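Local coordinates for protection of telomeres protein 1 (Schizosaccharomyces pombe, PDB 7CUI) that binds single-stranded telomeric DNA of the sequence GGTTAC, protects the 3'-end overhang and regulates telomerase, this chain being the C-terminal part of the protein, at residues Ala27-Thr32 with Pro48-Leu53; Met81-Val86 with Pro95-Asp100; Lys169-Val174 with Gln188-Gly193. One frame throughout, in Å; residues are numbered along the deposited sequence.

Contact 1 (Ala27-Thr32 with Pro48-Leu53); sequences ASLKLT and PRKHRL
The guanidinium of R52 turns an edge to the backbone of the loop 27-32, with K30 C and L31 N lying near its plane, while L29 O approaches obliquely, 3.7 Å from R52 NE. On the same strand the H51 ring takes R49 NE in its plane, and H51 CE1 lies 3.4 Å above the plane of the R49 guanidinium, toward the rim; T32 OG1 approaches the H51 ring obliquely. E170 OE1 receives a hydrogen bond from H51 NE2 and a salt bridge from R49 NE, which would help fix both flat groups. An arginine suits position 52 because its long aliphatic arm can lie across the loop, CG anti to the backbone N (chi1 -167°) and R52 CB 4.2 Å from L29 CB, while NH2 extends to a weak, long ion pair with D165. L29 CD1 is 4.3 Å from K50 CG. L31 CD1 lies against the strand backbone, 3.7 Å from R52 O and as near L53 C. One hydrogen bond joins the backbones, T32 N to R52 O at 3.1 Å, nearly straight at 167°. The loop thus lies against strand 49-73, where it pairs with strand 163-171 in a curled sheet consistent with an OB-fold barrel.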
loop_
_atom_site.group_PDB
_atom_site.type_symbol
_atom_site.label_atom_id
_atom_site.label_comp_id
_atom_site.label_asym_id
_atom_site.label_seq_id
_atom_site.Cartn_x
_atom_site.Cartn_y
_atom_site.Cartn_z
ATOM N N ALA A 27 -13.083 9.439 10.490
ATOM C CA ALA A 27 -12.787 8.385 11.450
ATOM C C ALA A 27 -12.287 8.976 12.769
ATOM O O ALA A 27 -11.710 10.064 12.794
ATOM C CB ALA A 27 -11.783 7.420 10.867
ATOM N N SER A 28 -12.489 8.216 13.854
ATOM C CA SER A 28 -12.181 8.645 15.209
ATOM C C SER A 28 -10.834 8.092 15.680
ATOM O O SER A 28 -10.476 8.268 16.843
ATOM C CB SER A 28 -13.290 8.249 16.155
ATOM O OG SER A 28 -14.550 8.708 15.685
ATOM N N LEU A 29 -10.096 7.422 14.783
ATOM C CA LEU A 29 -8.781 6.886 15.116
ATOM C C LEU A 29 -7.802 8.041 15.299
ATOM O O LEU A 29 -7.874 9.030 14.574
ATOM C CB LEU A 29 -8.278 5.966 13.998
ATOM C CG LEU A 29 -9.294 5.023 13.358
ATOM C CD1 LEU A 29 -8.675 4.312 12.165
ATOM C CD2 LEU A 29 -9.833 4.021 14.371
ATOM N N LYS A 30 -6.874 7.889 16.251
ATOM C CA LYS A 30 -5.876 8.915 16.518
ATOM C C LYS A 30 -4.500 8.472 16.024
ATOM O O LYS A 30 -4.268 7.292 15.769
ATOM C CB LYS A 30 -5.871 9.316 17.997
ATOM C CG LYS A 30 -6.437 10.702 18.280
ATOM C CD LYS A 30 -6.240 11.171 19.710
ATOM C CE LYS A 30 -7.366 10.770 20.642
ATOM N NZ LYS A 30 -8.615 11.520 20.366
ATOM N N LEU A 31 -3.594 9.450 15.906
ATOM C CA LEU A 31 -2.299 9.293 15.265
ATOM C C LEU A 31 -1.316 8.592 16.203
ATOM O O LEU A 31 -1.058 9.071 17.308
ATOM C CB LEU A 31 -1.807 10.692 14.867
ATOM C CG LEU A 31 -0.434 10.778 14.198
ATOM C CD1 LEU A 31 -0.416 9.994 12.895
ATOM C CD2 LEU A 31 -0.046 12.229 13.944
ATOM N N THR A 32 -0.780 7.446 15.745
ATOM C CA THR A 32 0.303 6.733 16.415
ATOM C C THR A 32 1.484 6.584 15.453
ATOM O O THR A 32 1.508 7.233 14.410
ATOM C CB THR A 32 -0.157 5.391 17.006
ATOM O OG1 THR A 32 -0.573 4.540 15.938
ATOM C CG2 THR A 32 -1.248 5.520 18.049
ATOM N N PRO A 48 -7.165 -8.232 15.649
ATOM C CA PRO A 48 -7.144 -7.191 14.619
ATOM C C PRO A 48 -7.171 -5.785 15.219
ATOM O O PRO A 48 -7.918 -5.516 16.158
ATOM C CB PRO A 48 -8.396 -7.470 13.777
ATOM C CG PRO A 48 -9.326 -8.198 14.720
ATOM C CD PRO A 48 -8.429 -8.986 15.655
ATOM N N ARG A 49 -6.322 -4.908 14.667
ATOM C CA ARG A 49 -6.162 -3.537 15.129
ATOM C C ARG A 49 -6.393 -2.580 13.959
ATOM O O ARG A 49 -6.388 -2.990 12.803
ATOM C CB ARG A 49 -4.769 -3.333 15.738
ATOM C CG ARG A 49 -4.498 -4.148 16.995
ATOM C CD ARG A 49 -3.294 -3.648 17.773
ATOM N NE ARG A 49 -2.006 -4.045 17.213
ATOM C CZ ARG A 49 -0.828 -3.523 17.556
ATOM N NH1 ARG A 49 -0.761 -2.557 18.460
ATOM N NH2 ARG A 49 0.279 -3.964 16.985
ATOM N N LYS A 50 -6.578 -1.295 14.275
ATOM C CA LYS A 50 -6.910 -0.270 13.299
ATOM C C LYS A 50 -6.165 1.005 13.691
ATOM O O LYS A 50 -6.488 1.617 14.706
ATOM C CB LYS A 50 -8.429 -0.054 13.334
ATOM C CG LYS A 50 -9.158 0.049 12.001
ATOM C CD LYS A 50 -10.636 -0.285 12.145
ATOM C CE LYS A 50 -11.402 -0.375 10.840
ATOM N NZ LYS A 50 -12.244 0.823 10.603
ATOM N N HIS A 51 -5.147 1.383 12.902
ATOM C CA HIS A 51 -4.249 2.478 13.258
ATOM C C HIS A 51 -4.308 3.610 12.233
ATOM O O HIS A 51 -4.820 3.443 11.130
ATOM C CB HIS A 51 -2.790 2.008 13.377
ATOM C CG HIS A 51 -2.589 0.706 14.077
ATOM N ND1 HIS A 51 -2.484 0.608 15.453
ATOM C CD2 HIS A 51 -2.441 -0.546 13.593
ATOM C CE1 HIS A 51 -2.290 -0.650 15.786
ATOM N NE2 HIS A 51 -2.260 -1.379 14.663
ATOM N N ARG A 52 -3.724 4.754 12.610
ATOM C CA ARG A 52 -3.631 5.938 11.772
ATOM C C ARG A 52 -2.190 6.435 11.799
ATOM O O ARG A 52 -1.594 6.539 12.867
ATOM C CB ARG A 52 -4.541 7.033 12.332
ATOM C CG ARG A 52 -4.777 8.205 11.394
ATOM C CD ARG A 52 -5.832 9.118 11.986
ATOM N NE ARG A 52 -5.305 10.436 12.294
ATOM C CZ ARG A 52 -5.513 11.509 11.542
ATOM N NH1 ARG A 52 -6.243 11.416 10.443
ATOM N NH2 ARG A 52 -4.990 12.670 11.893
ATOM N N LEU A 53 -1.634 6.741 10.623
ATOM C CA LEU A 53 -0.233 7.123 10.536
ATOM C C LEU A 53 -0.067 8.339 9.629
ATOM O O LEU A 53 -0.831 8.520 8.687
ATOM C CB LEU A 53 0.587 5.951 9.989
ATOM C CG LEU A 53 0.384 4.608 10.681
ATOM C CD1 LEU A 53 -0.537 3.737 9.856
ATOM C CD2 LEU A 53 1.712 3.905 10.869
#

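Contact 2 (Met81-Val86 with Pro95-Asp100)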
loop_
_atom_site.group_PDB
_atom_site.type_symbol
_atom_site.label_atom_id
_atom_site.label_comp_id
_atom_site.label_asym_id
_atom_site.label_seq_id
_atom_site.Cartn_x
_atom_site.Cartn_y
_atom_site.Cartn_z
HETATM N N MSE A 81 -3.710 -5.137 -6.730
HETATM C CA MSE A 81 -2.915 -5.643 -5.628
HETATM C C MSE A 81 -1.484 -5.125 -5.742
HETATM O O MSE A 81 -0.751 -5.476 -6.664
HETATM C CB MSE A 81 -2.975 -7.171 -5.564
HETATM C CG MSE A 81 -2.265 -7.725 -4.359
HETATM SE SE MSE A 81 -1.991 -9.648 -4.548
HETATM C CE MSE A 81 -0.559 -10.008 -5.847
ATOM N N PHE A 82 -1.112 -4.271 -4.785
ATOM C CA PHE A 82 0.235 -3.735 -4.681
ATOM C C PHE A 82 0.488 -3.322 -3.234
ATOM O O PHE A 82 -0.443 -3.247 -2.434
ATOM C CB PHE A 82 0.446 -2.579 -5.667
ATOM C CG PHE A 82 -0.553 -1.452 -5.565
ATOM C CD1 PHE A 82 -1.714 -1.466 -6.324
ATOM C CD2 PHE A 82 -0.329 -0.368 -4.723
ATOM C CE1 PHE A 82 -2.630 -0.426 -6.236
ATOM C CE2 PHE A 82 -1.247 0.672 -4.639
ATOM C CZ PHE A 82 -2.396 0.644 -5.401
ATOM N N ALA A 83 1.759 -3.068 -2.911
ATOM C CA ALA A 83 2.133 -2.689 -1.560
ATOM C C ALA A 83 3.022 -1.449 -1.592
ATOM O O ALA A 83 3.909 -1.332 -2.436
ATOM C CB ALA A 83 2.819 -3.842 -0.872
ATOM N N LEU A 84 2.769 -0.531 -0.655
ATOM C CA LEU A 84 3.620 0.631 -0.466
ATOM C C LEU A 84 4.420 0.426 0.816
ATOM O O LEU A 84 3.831 0.173 1.866
ATOM C CB LEU A 84 2.733 1.870 -0.319
ATOM C CG LEU A 84 1.740 2.141 -1.444
ATOM C CD1 LEU A 84 0.994 3.442 -1.182
ATOM C CD2 LEU A 84 2.455 2.205 -2.783
ATOM N N LEU A 85 5.751 0.529 0.721
ATOM C CA LEU A 85 6.573 0.573 1.919
ATOM C C LEU A 85 6.574 2.004 2.449
ATOM O O LEU A 85 7.108 2.903 1.806
ATOM C CB LEU A 85 7.995 0.104 1.595
ATOM C CG LEU A 85 8.901 -0.114 2.808
ATOM C CD1 LEU A 85 8.366 -1.224 3.701
ATOM C CD2 LEU A 85 10.326 -0.419 2.378
ATOM N N VAL A 86 5.969 2.209 3.621
ATOM C CA VAL A 86 5.800 3.559 4.137
ATOM C C VAL A 86 6.736 3.788 5.325
ATOM O O VAL A 86 7.155 2.837 5.982
ATOM C CB VAL A 86 4.327 3.868 4.476
ATOM C CG1 VAL A 86 3.431 3.794 3.249
ATOM C CG2 VAL A 86 3.791 2.989 5.597
ATOM N N PRO A 95 5.146 -2.341 5.431
ATOM C CA PRO A 95 4.526 -2.660 4.146
ATOM C C PRO A 95 3.006 -2.640 4.280
ATOM O O PRO A 95 2.428 -3.414 5.040
ATOM C CB PRO A 95 5.061 -4.066 3.841
ATOM C CG PRO A 95 5.274 -4.694 5.206
ATOM C CD PRO A 95 5.565 -3.551 6.160
ATOM N N VAL A 96 2.381 -1.723 3.542
ATOM C CA VAL A 96 0.945 -1.507 3.567
ATOM C C VAL A 96 0.377 -1.977 2.226
ATOM O O VAL A 96 0.746 -1.468 1.165
ATOM C CB VAL A 96 0.623 -0.022 3.840
ATOM C CG1 VAL A 96 -0.868 0.268 3.768
ATOM C CG2 VAL A 96 1.211 0.463 5.160
ATOM N N ILE A 97 -0.514 -2.969 2.286
ATOM C CA ILE A 97 -1.082 -3.575 1.093
ATOM C C ILE A 97 -2.342 -2.814 0.690
ATOM O O ILE A 97 -3.227 -2.588 1.514
ATOM C CB ILE A 97 -1.383 -5.069 1.331
ATOM C CG1 ILE A 97 -0.110 -5.879 1.584
ATOM C CG2 ILE A 97 -2.193 -5.650 0.180
ATOM C CD1 ILE A 97 -0.364 -7.233 2.217
ATOM N N PHE A 98 -2.409 -2.439 -0.594
ATOM C CA PHE A 98 -3.636 -1.955 -1.202
ATOM C C PHE A 98 -4.183 -3.026 -2.142
ATOM O O PHE A 98 -3.546 -3.387 -3.132
ATOM C CB PHE A 98 -3.420 -0.605 -1.890
ATOM C CG PHE A 98 -3.226 0.528 -0.917
ATOM C CD1 PHE A 98 -1.964 0.824 -0.419
ATOM C CD2 PHE A 98 -4.308 1.273 -0.460
ATOM C CE1 PHE A 98 -1.789 1.849 0.499
ATOM C CE2 PHE A 98 -4.130 2.302 0.457
ATOM C CZ PHE A 98 -2.869 2.588 0.932
ATOM N N PHE A 99 -5.377 -3.516 -1.809
ATOM C CA PHE A 99 -6.017 -4.622 -2.495
ATOM C C PHE A 99 -7.436 -4.206 -2.879
ATOM O O PHE A 99 -8.112 -3.514 -2.113
ATOM C CB PHE A 99 -6.014 -5.847 -1.574
ATOM C CG PHE A 99 -6.590 -7.106 -2.167
ATOM C CD1 PHE A 99 -5.954 -7.749 -3.218
ATOM C CD2 PHE A 99 -7.765 -7.658 -1.674
ATOM C CE1 PHE A 99 -6.484 -8.907 -3.773
ATOM C CE2 PHE A 99 -8.295 -8.817 -2.229
ATOM C CZ PHE A 99 -7.652 -9.442 -3.276
ATOM N N ASP A 100 -7.846 -4.599 -4.092
ATOM C CA ASP A 100 -9.236 -4.574 -4.528
ATOM C C ASP A 100 -9.870 -3.203 -4.271
ATOM O O ASP A 100 -9.370 -2.192 -4.757
ATOM C CB ASP A 100 -10.014 -5.761 -3.949
ATOM C CG ASP A 100 -11.217 -6.170 -4.781
ATOM O OD1 ASP A 100 -11.518 -5.468 -5.774
ATOM O OD2 ASP A 100 -11.843 -7.193 -4.433
#
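F98 sets its CB over one face of the F82 ring, 4.1 Å from the ring centroid, a CH-pi contact offset toward the rim. F82 CG stands between the backbone N and the carbonyl carbon (chi1 55°), and F68 of the neighbouring strand stacks on the same ring. Replacing F82 by an alanine would probably leave F98 CB without its aromatic cover and F68 without its stacking mate, opening a gap near A103. The F98 ring meets L84 CD1 obliquely at 3.6 Å from CE1, and V86 and V96 cross at about a right angle, CG2 to CG2 at 3.6 Å. On the other face, selenomethionine M81 brings CB to the edge of the F99 ring, in its plane and 3.8 Å from CD1. P95, which has no N-H, sits in a non-hydrogen-bonded pair with L85, where this neighbour asks for none. F82 with F98 and L84 with V96 are hydrogen-bonded antiparallel pairs, F98 N to F82 O being 2.8 Å; M81, A83, L85 and I97 bond instead to flanking strands. Apolar side chains suit both faces, since F82 and F98 lie under helix 100-107, while M81, L85, P95 and F99 pack against another protein's chain.

Contact 3 (Lys169-Val174 with Gln188-Gly193)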
loop_
_atom_site.group_PDB
_atom_site.type_symbol
_atom_site.label_atom_id
_atom_site.label_comp_id
_atom_site.label_asym_id
_atom_site.label_seq_id
_atom_site.Cartn_x
_atom_site.Cartn_y
_atom_site.Cartn_z
ATOM N N LYS A 169 -5.466 -1.417 8.468
ATOM C CA LYS A 169 -6.073 -2.474 9.257
ATOM C C LYS A 169 -5.084 -3.631 9.376
ATOM O O LYS A 169 -4.601 -4.151 8.374
ATOM C CB LYS A 169 -7.447 -2.876 8.708
ATOM C CG LYS A 169 -7.536 -3.151 7.214
ATOM C CD LYS A 169 -8.966 -3.215 6.723
ATOM C CE LYS A 169 -9.074 -3.131 5.216
ATOM N NZ LYS A 169 -10.485 -3.081 4.765
ATOM N N GLU A 170 -4.778 -3.991 10.625
ATOM C CA GLU A 170 -3.836 -5.044 10.962
ATOM C C GLU A 170 -4.613 -6.345 11.132
ATOM O O GLU A 170 -5.679 -6.349 11.742
ATOM C CB GLU A 170 -3.133 -4.670 12.267
ATOM C CG GLU A 170 -1.945 -5.546 12.623
ATOM C CD GLU A 170 -1.155 -5.008 13.804
ATOM O OE1 GLU A 170 -1.666 -4.109 14.495
ATOM O OE2 GLU A 170 -0.026 -5.481 14.027
ATOM N N TYR A 171 -4.065 -7.438 10.593
ATOM C CA TYR A 171 -4.759 -8.717 10.563
ATOM C C TYR A 171 -3.757 -9.834 10.290
ATOM O O TYR A 171 -2.620 -9.572 9.911
ATOM C CB TYR A 171 -5.836 -8.718 9.475
ATOM C CG TYR A 171 -5.288 -8.666 8.070
ATOM C CD1 TYR A 171 -4.843 -7.475 7.520
ATOM C CD2 TYR A 171 -5.195 -9.813 7.293
ATOM C CE1 TYR A 171 -4.320 -7.422 6.239
ATOM C CE2 TYR A 171 -4.681 -9.778 6.007
ATOM C CZ TYR A 171 -4.245 -8.576 5.476
ATOM O OH TYR A 171 -3.738 -8.525 4.210
ATOM N N ILE A 172 -4.208 -11.079 10.469
ATOM C CA ILE A 172 -3.381 -12.254 10.242
ATOM C C ILE A 172 -4.105 -13.156 9.246
ATOM O O ILE A 172 -5.103 -13.780 9.608
ATOM C CB ILE A 172 -3.125 -12.999 11.570
ATOM C CG1 ILE A 172 -2.536 -12.081 12.646
ATOM C CG2 ILE A 172 -2.264 -14.235 11.344
ATOM C CD1 ILE A 172 -2.798 -12.543 14.068
ATOM N N PRO A 173 -3.644 -13.278 7.976
ATOM C CA PRO A 173 -4.357 -14.104 7.003
ATOM C C PRO A 173 -4.000 -15.578 7.166
ATOM O O PRO A 173 -2.999 -15.918 7.796
ATOM C CB PRO A 173 -3.825 -13.579 5.663
ATOM C CG PRO A 173 -2.398 -13.187 5.977
ATOM C CD PRO A 173 -2.431 -12.667 7.404
ATOM N N VAL A 174 -4.843 -16.433 6.574
ATOM C CA VAL A 174 -4.630 -17.868 6.538
ATOM C C VAL A 174 -3.772 -18.189 5.318
ATOM O O VAL A 174 -4.268 -18.173 4.195
ATOM C CB VAL A 174 -5.974 -18.618 6.465
ATOM C CG1 VAL A 174 -5.790 -20.129 6.441
ATOM C CG2 VAL A 174 -6.922 -18.202 7.580
ATOM N N GLN A 188 3.650 -12.948 10.851
ATOM C CA GLN A 188 2.445 -13.489 10.241
ATOM C C GLN A 188 1.377 -12.407 10.111
ATOM O O GLN A 188 0.323 -12.647 9.529
ATOM C CB GLN A 188 1.929 -14.701 11.021
ATOM C CG GLN A 188 2.579 -16.018 10.613
ATOM C CD GLN A 188 3.905 -16.260 11.292
ATOM O OE1 GLN A 188 4.211 -15.671 12.322
ATOM N NE2 GLN A 188 4.706 -17.140 10.715
ATOM N N LYS A 189 1.657 -11.215 10.647
ATOM C CA LYS A 189 0.725 -10.106 10.524
ATOM C C LYS A 189 0.921 -9.414 9.177
ATOM O O LYS A 189 2.035 -9.346 8.660
ATOM C CB LYS A 189 0.879 -9.133 11.697
ATOM C CG LYS A 189 0.338 -9.636 13.030
ATOM C CD LYS A 189 0.448 -8.614 14.142
ATOM C CE LYS A 189 -0.462 -8.885 15.322
ATOM N NZ LYS A 189 -1.876 -8.547 15.030
ATOM N N ARG A 190 -0.192 -8.921 8.620
ATOM C CA ARG A 190 -0.209 -8.096 7.423
ATOM C C ARG A 190 -0.949 -6.797 7.736
ATOM O O ARG A 190 -1.797 -6.763 8.627
ATOM C CB ARG A 190 -0.921 -8.834 6.282
ATOM C CG ARG A 190 -0.009 -9.512 5.268
ATOM C CD ARG A 190 1.153 -10.272 5.875
ATOM N NE ARG A 190 1.862 -11.129 4.940
ATOM C CZ ARG A 190 2.832 -11.968 5.286
ATOM N NH1 ARG A 190 3.209 -12.062 6.550
ATOM N NH2 ARG A 190 3.417 -12.715 4.366
ATOM N N TRP A 191 -0.621 -5.734 6.993
ATOM C CA TRP A 191 -1.319 -4.462 7.103
ATOM C C TRP A 191 -1.941 -4.090 5.763
ATOM O O TRP A 191 -1.325 -4.269 4.714
ATOM C CB TRP A 191 -0.377 -3.355 7.581
ATOM C CG TRP A 191 0.138 -3.586 8.964
ATOM C CD1 TRP A 191 -0.377 -3.095 10.129
ATOM C CD2 TRP A 191 1.266 -4.397 9.328
ATOM N NE1 TRP A 191 0.359 -3.541 11.192
ATOM C CE2 TRP A 191 1.376 -4.339 10.734
ATOM C CE3 TRP A 191 2.193 -5.161 8.607
ATOM C CZ2 TRP A 191 2.379 -5.016 11.427
ATOM C CZ3 TRP A 191 3.182 -5.831 9.293
ATOM C CH2 TRP A 191 3.274 -5.757 10.685
ATOM N N ARG A 192 -3.150 -3.527 5.824
ATOM C CA ARG A 192 -3.904 -3.176 4.634
ATOM C C ARG A 192 -4.380 -1.729 4.727
ATOM O O ARG A 192 -5.065 -1.361 5.678
ATOM C CB ARG A 192 -5.083 -4.139 4.481
ATOM C CG ARG A 192 -4.828 -5.268 3.495
ATOM C CD ARG A 192 -5.790 -5.138 2.337
ATOM N NE ARG A 192 -6.802 -6.181 2.366
ATOM C CZ ARG A 192 -8.067 -6.035 1.982
ATOM N NH1 ARG A 192 -8.513 -4.863 1.561
ATOM N NH2 ARG A 192 -8.887 -7.067 2.036
ATOM N N GLY A 193 -4.018 -0.921 3.723
ATOM C CA GLY A 193 -4.491 0.450 3.642
ATOM C C GLY A 193 -5.991 0.506 3.369
ATOM O O GLY A 193 -6.542 -0.417 2.768
#
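E170 lies beside W191, the two side chains pointing the same way. E170 CB is 3.8 Å from W191 CD1, and E170 CG, anti to the backbone N (chi1 -170°), comes 3.4 Å from W191 NE1. There E170 CD passes obliquely, the carboxylate and ring planes 32° apart; OE2 comes near NE1, but at too poor an angle for a hydrogen bond. At the tip E170 OE2 makes a long salt bridge of 3.7 Å to K189 NZ, and OE1 takes a salt bridge from R49 NE and a hydrogen bond from H51 NE2. A glutamate suits this buried place because R49, K189 and probably H51 donate toward it while its methylenes can lie against an aromatic ring. Strands 163-171 and 190-198, the last two of a sheet consistent with an OB-fold barrel, are antiparallel here, with K169 and R192, then Y171 and R190, as hydrogen-bonded pairs. On the opposite face from E170, Y171 takes R190 CB over its ring, a CH-pi contact 3.9 Å from the centroid; its hydroxyl bonds to the backbone of another protein's chain. K169 and R192 run side by side, and D102 OD2 makes salt bridges to K169 NZ and R192 NH1, probably easing the repulsion between them.

Overall arrangement
From the N terminus, the chain leaves strand 22-24, and contact 1 closes the loop that carries helix 34-38 back onto the start of strand 49-73. That strand leads into strand 77-87, and contact 2 closes the hairpin with strand 93-99. Four helices follow before strand 163-171, whose end contact 3 joins to strand 190-198 across a partly unmodelled loop. The three are in series: none nests in or crosses another. They meet through the sheet nonetheless. Strands 49-73 and 163-171 link contacts 1 and 3, and I97 exchanges backbone bonds with W191 and G193 to link contacts 2 and 3, whereas contacts 1 and 2 stay about 6 Å apart at their nearest atoms.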